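Local coordinates for protein 2-c-methyl-d-erythritol 2,4-cyclodiphosphate synthase (Plasmodium falciparum, PDB 4C81) that catalyses the cyclisation that yields 2-C-methyl-D-erythritol 2,4-cyclodiphosphate in isoprenoid precursor synthesis, releasing a cytidine nucleotide, at residues I121-Q126 with I171-N176; K20-E25 with N53-S58. The protein carries 1 engineered substitution. All coordinates share one frame; numbering follows the deposited sequence. Where two conformers were deposited one is given.

Contact 1. Residues I121-Q126 with I171-N176. With ZN (zinc ion), chain C; CDP (cytidine-5'-diphosphate), chain D.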
# COMPACT_ATOMS: atom_id res chain seq x y z
N ILE A 121 -0.03 8.87 -5.20
CA ILE A 121 0.45 9.21 -3.88
C ILE A 121 -0.74 9.41 -2.95
O ILE A 121 -1.67 10.16 -3.28
CB ILE A 121 1.31 10.49 -3.92
CG1 ILE A 121 2.50 10.31 -4.87
CG2 ILE A 121 1.79 10.84 -2.54
CD1 ILE A 121 3.10 11.61 -5.36
N ASN A 122 -0.72 8.72 -1.82
CA ASN A 122 -1.75 8.80 -0.79
C ASN A 122 -1.18 9.36 0.50
O ASN A 122 -0.36 8.71 1.15
CB ASN A 122 -2.31 7.40 -0.51
CG ASN A 122 -3.18 6.90 -1.62
OD1 ASN A 122 -4.11 7.58 -2.05
ND2 ASN A 122 -2.91 5.69 -2.10
N VAL A 123 -1.60 10.57 0.85
CA VAL A 123 -1.23 11.18 2.12
C VAL A 123 -2.33 10.93 3.13
O VAL A 123 -3.50 11.16 2.84
CB VAL A 123 -0.99 12.70 1.96
CG1 VAL A 123 -0.67 13.35 3.31
CG2 VAL A 123 0.12 12.96 0.95
N ILE A 124 -1.96 10.44 4.31
CA ILE A 124 -2.91 10.23 5.40
C ILE A 124 -2.56 11.24 6.48
O ILE A 124 -1.48 11.17 7.09
CB ILE A 124 -2.87 8.80 5.96
CG1 ILE A 124 -2.98 7.78 4.81
CG2 ILE A 124 -4.01 8.60 6.95
CD1 ILE A 124 -2.93 6.33 5.25
N ALA A 125 -3.46 12.19 6.68
CA ALA A 125 -3.21 13.35 7.53
C ALA A 125 -4.51 14.09 7.80
O ALA A 125 -5.35 14.23 6.91
CB ALA A 125 -2.20 14.27 6.84
N GLN A 126 -4.69 14.55 9.04
CA GLN A 126 -5.83 15.41 9.37
C GLN A 126 -5.64 16.76 8.68
O GLN A 126 -6.56 17.27 8.04
CB GLN A 126 -5.95 15.61 10.89
CG GLN A 126 -6.27 14.34 11.68
CD GLN A 126 -7.62 13.73 11.33
OE1 GLN A 126 -7.74 12.52 11.16
NE2 GLN A 126 -8.64 14.57 11.22
N ILE A 171 2.03 12.51 10.32
CA ILE A 171 1.44 12.38 8.99
C ILE A 171 2.20 11.31 8.22
O ILE A 171 3.39 11.09 8.46
CB ILE A 171 1.47 13.72 8.20
CG1 ILE A 171 2.89 14.29 8.12
CG2 ILE A 171 0.52 14.73 8.85
CD1 ILE A 171 3.02 15.51 7.23
N GLU A 172 1.53 10.63 7.30
CA GLU A 172 2.19 9.57 6.55
C GLU A 172 1.80 9.56 5.08
O GLU A 172 0.80 10.17 4.67
CB GLU A 172 2.01 8.19 7.21
CG GLU A 172 0.62 7.60 7.22
CD GLU A 172 0.57 6.25 7.96
OE1 GLU A 172 1.44 6.01 8.83
OE2 GLU A 172 -0.34 5.45 7.67
N CYS A 173 2.64 8.90 4.28
CA CYS A 173 2.48 8.89 2.83
C CYS A 173 2.80 7.50 2.29
O CYS A 173 3.78 6.88 2.72
CB CYS A 173 3.42 9.92 2.18
SG CYS A 173 3.11 10.16 0.41
N PHE A 174 1.97 7.03 1.36
CA PHE A 174 2.27 5.87 0.53
C PHE A 174 2.38 6.34 -0.91
O PHE A 174 1.45 6.93 -1.44
CB PHE A 174 1.15 4.83 0.63
CG PHE A 174 1.10 4.13 1.94
CD1 PHE A 174 0.46 4.71 3.02
CD2 PHE A 174 1.70 2.89 2.11
CE1 PHE A 174 0.41 4.07 4.26
CE2 PHE A 174 1.65 2.24 3.34
CZ PHE A 174 1.00 2.83 4.41
N ALA A 175 3.52 6.09 -1.53
CA ALA A 175 3.74 6.45 -2.93
C ALA A 175 3.85 5.16 -3.74
O ALA A 175 4.64 4.30 -3.40
CB ALA A 175 5.00 7.28 -3.08
N ASN A 176 3.06 5.05 -4.80
CA ASN A 176 3.03 3.87 -5.65
C ASN A 176 3.40 4.26 -7.06
O ASN A 176 2.85 5.21 -7.61
CB ASN A 176 1.63 3.26 -5.65
CG ASN A 176 1.14 2.95 -4.26
OD1 ASN A 176 1.31 1.84 -3.77
ND2 ASN A 176 0.54 3.94 -3.60
ZN ZN C . 1.24 4.57 10.68
O3B CDP D . -14.87 11.11 5.39
PB CDP D . -14.28 11.06 3.88
O1B CDP D . -14.34 9.52 3.48
O2B CDP D . -15.07 11.89 2.93
O3A CDP D . -12.71 11.42 3.94
PA CDP D . -12.08 12.64 4.79
O1A CDP D . -13.06 13.22 5.72
O2A CDP D . -10.78 12.16 5.32
O5' CDP D . -11.76 13.72 3.65
C5' CDP D . -12.65 13.97 2.56
C4' CDP D . -11.92 14.70 1.43
O4' CDP D . -11.20 15.81 2.03
C3' CDP D . -10.84 13.82 0.81
O3' CDP D . -11.38 13.02 -0.24
C2' CDP D . -9.88 14.87 0.25
O2' CDP D . -10.36 15.36 -1.00
C1' CDP D . -9.96 16.01 1.29
N1 CDP D . -8.74 15.94 2.16
C2 CDP D . -7.50 16.36 1.64
O2 CDP D . -7.42 16.77 0.49
N3 CDP D . -6.37 16.30 2.45
C4 CDP D . -6.43 15.84 3.76
N4 CDP D . -5.32 15.81 4.49
C5 CDP D . -7.65 15.43 4.29
C6 CDP D . -8.80 15.48 3.50

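Contact 2. Residues K20-E25 with N53-S58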
# COMPACT_ATOMS: atom_id res chain seq x y z
N LYS A 20 3.61 19.00 14.65
CA LYS A 20 2.92 19.81 15.66
C LYS A 20 2.15 20.90 14.92
O LYS A 20 2.74 21.75 14.26
CB LYS A 20 3.93 20.41 16.63
CG LYS A 20 3.31 21.30 17.71
CD LYS A 20 4.29 21.57 18.84
CE LYS A 20 4.40 20.38 19.79
NZ LYS A 20 5.33 20.65 20.91
N VAL A 21 0.82 20.85 15.01
CA VAL A 21 -0.03 21.84 14.36
C VAL A 21 -0.03 23.11 15.21
O VAL A 21 -0.21 23.04 16.42
CB VAL A 21 -1.47 21.32 14.17
CG1 VAL A 21 -2.35 22.41 13.55
CG2 VAL A 21 -1.48 20.07 13.30
N LEU A 22 0.18 24.25 14.56
CA LEU A 22 0.21 25.53 15.25
C LEU A 22 -1.21 26.02 15.51
O LEU A 22 -1.76 26.84 14.77
CB LEU A 22 1.00 26.57 14.44
CG LEU A 22 2.46 26.21 14.16
CD1 LEU A 22 3.15 27.31 13.36
CD2 LEU A 22 3.22 25.93 15.45
N ASP A 23 -1.81 25.48 16.57
CA ASP A 23 -3.15 25.85 17.00
C ASP A 23 -3.05 26.82 18.18
O ASP A 23 -2.03 27.49 18.34
CB ASP A 23 -3.96 24.59 17.34
CG ASP A 23 -3.38 23.80 18.52
OD1 ASP A 23 -2.40 24.26 19.14
OD2 ASP A 23 -3.91 22.71 18.82
N GLU A 24 -4.10 26.90 18.99
CA GLU A 24 -4.06 27.65 20.25
C GLU A 24 -3.79 26.68 21.40
O GLU A 24 -4.70 26.03 21.91
CB GLU A 24 -5.37 28.42 20.46
CG GLU A 24 -5.57 29.57 19.48
CD GLU A 24 -5.87 29.11 18.06
OE1 GLU A 24 -6.79 28.30 17.87
OE2 GLU A 24 -5.17 29.57 17.12
N GLU A 25 -2.51 26.59 21.79
CA GLU A 25 -2.04 25.65 22.82
C GLU A 25 -2.18 24.21 22.34
O GLU A 25 -1.23 23.61 21.84
CB GLU A 25 -2.77 25.85 24.16
CG GLU A 25 -1.86 25.82 25.38
CD GLU A 25 -0.96 24.60 25.43
OE1 GLU A 25 -1.48 23.48 25.59
OE2 GLU A 25 0.27 24.77 25.30
N ASN A 53 1.43 26.59 8.88
CA ASN A 53 0.73 26.36 10.15
C ASN A 53 1.03 25.00 10.81
O ASN A 53 0.37 24.62 11.78
CB ASN A 53 -0.79 26.54 9.96
CG ASN A 53 -1.46 25.37 9.24
OD1 ASN A 53 -2.53 24.92 9.65
ND2 ASN A 53 -0.84 24.89 8.17
N VAL A 54 2.03 24.29 10.29
CA VAL A 54 2.43 22.99 10.85
C VAL A 54 3.95 22.90 10.99
O VAL A 54 4.69 23.24 10.06
CB VAL A 54 1.95 21.81 9.97
CG1 VAL A 54 2.29 20.49 10.63
CG2 VAL A 54 0.45 21.91 9.69
N LEU A 55 4.40 22.46 12.16
CA LEU A 55 5.82 22.20 12.40
C LEU A 55 6.07 20.71 12.25
O LEU A 55 5.19 19.90 12.54
CB LEU A 55 6.22 22.64 13.80
CG LEU A 55 6.14 24.14 14.11
CD1 LEU A 55 6.55 24.39 15.55
CD2 LEU A 55 7.01 24.94 13.15
N VAL A 56 7.26 20.35 11.79
CA VAL A 56 7.67 18.96 11.69
C VAL A 56 8.86 18.74 12.63
O VAL A 56 9.81 19.53 12.63
CB VAL A 56 8.00 18.56 10.23
CG1 VAL A 56 9.29 19.21 9.75
CG2 VAL A 56 8.08 17.03 10.10
N LEU A 57 8.78 17.69 13.45
CA LEU A 57 9.82 17.37 14.41
C LEU A 57 10.71 16.28 13.82
O LEU A 57 10.48 15.09 14.06
CB LEU A 57 9.21 16.94 15.75
CG LEU A 57 8.20 17.90 16.37
CD1 LEU A 57 7.65 17.32 17.67
CD2 LEU A 57 8.80 19.27 16.62
N SER A 58 11.70 16.70 13.04
CA SER A 58 12.60 15.78 12.34
C SER A 58 13.96 16.42 12.12
O SER A 58 14.09 17.65 12.10
CB SER A 58 12.01 15.39 10.99
OG SER A 58 10.64 15.03 11.09

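Contact 1. Residues I121-Q126 with I171-N176
I121 CG2 lies 3.3 Å from C173 SG, a close apolar approach on the face shared by I121, V123, C173 and A175. With SG anti to its backbone N (chi1 -171°), C173 turns its sulphur toward I121 CG2 and, less closely, V123 CG2 at 4.1 Å. Helix 64-77 covers this face, with I121 on I69 and both C173 and A175 on S68. Toward the end of the pairing, A125 CB and I171 CG2 are only 3.4 Å apart, tighter than ordinary van der Waals contact. The backbones beneath are neighbouring antiparallel strands, 114-124 and 170-181, in the mixed sheet of the IspF (YgbB) fold. N122 with F174 and I124 with E172 form the two hydrogen-bonded pairs, each with both reciprocal N-H...O bonds; the one from N122 N to F174 O is 2.8 Å long and almost straight at 177°. Their side chains occupy the other face, which is turned to the trimer interior: F174 meets F174 of the second and of the third subunit edge-to-face. I124 CD1 approaches F174 CE1 obliquely at 4.2 Å, while I124 and E172 run side by side, with CB of the former 3.9 Å from CG of the latter. E172 OE1 is 2.4 Å from a zinc ion to which H159 of the third subunit is also bound, and Y14 hydrogen-bonds to the same oxygen. This ion is distinct from the one bound by D15, H17 and H67. N122 ND2 is hydrogen-bonded to Q12 O of the second subunit. At the outer end, A125 O accepts a hydrogen bond from cytosine N4 of CDP (2.9 Å, 158°), contributing a backbone group to base recognition at a site where D81 of the second subunit, T158 and the backbone N of I130 and S131 also bond the nucleotide.

Contact 2. Residues K20-E25 with N53-S58
K20 and L55 form an antiparallel hydrogen-bonded pair, K20 N to L55 O and L55 N to K20 O both 2.8 Å, and the adjacent V21 and V54 form a non-hydrogen-bonded pair with CA atoms 4.4 Å apart. A third bond, from L22 N to N53 O (N-H...O angle 165°), carries the pairing one step beyond the strand end. L22 packs on two parts of the opposite segment: CB lies 3.4 Å from N53 O, and CD2 makes an apolar contact with L55 CD1 at 3.7 Å. The two leucine side chains cross at about a right angle, with L22 CD2 against CG and CD1 of L55. CG of L22 is anti to its carbonyl carbon (chi1 -60°), a setting that places it over the N53 carbonyl group. The backbone turns sharply here, L22 being the centre of an inverse gamma turn whose D23 N to V21 O bond, 2.9 Å, is weak. In the fold, strand 54-57 is at one end of the five-strand order within this chain, pairing with the end of strand 9-21, while V54 and V56 also bond through the backbone to L44 and K42; the chain turns a corner at N53, passing from one sheet to another. On the face opposite K20 and L55, V21 CG2 and V54 CG2 are 4.5 Å apart, a loose apolar contact. V54 packs further on I19 and L44, and V21 on V127 and K168. K20 and L55 bring their CB atoms to 4.3 Å, but the end of the lysine leads away from strand 54-57, consistent with its exposed surroundings. Further along, V56 touches H17, a ligand, with D15 and H67, of a zinc ion, which makes it a second-shell neighbour of that metal site.

Overall arrangement
The two contacts lie in series along the chain, contact 2 closing before contact 1 opens. Their centres are 18 Å apart and their nearest atoms about 6 Å, without touching. Both belong to the five-stranded mixed sheet, where 9-21 lies between 54-57 and 170-181, and 170-181 in turn borders 114-124; they make two of the strand pairings, and the 9-21/170-181 pairing between them links the two. Contact 1 is buried, about 8 Å from the chain centre, and takes part in the trimer interface. Contact 2 is at the surface, about 20 Å out, and no other protein chain of the assembly touches its segments. The sheet therefore runs from a subunit interface at contact 1 to the surface region at contact 2.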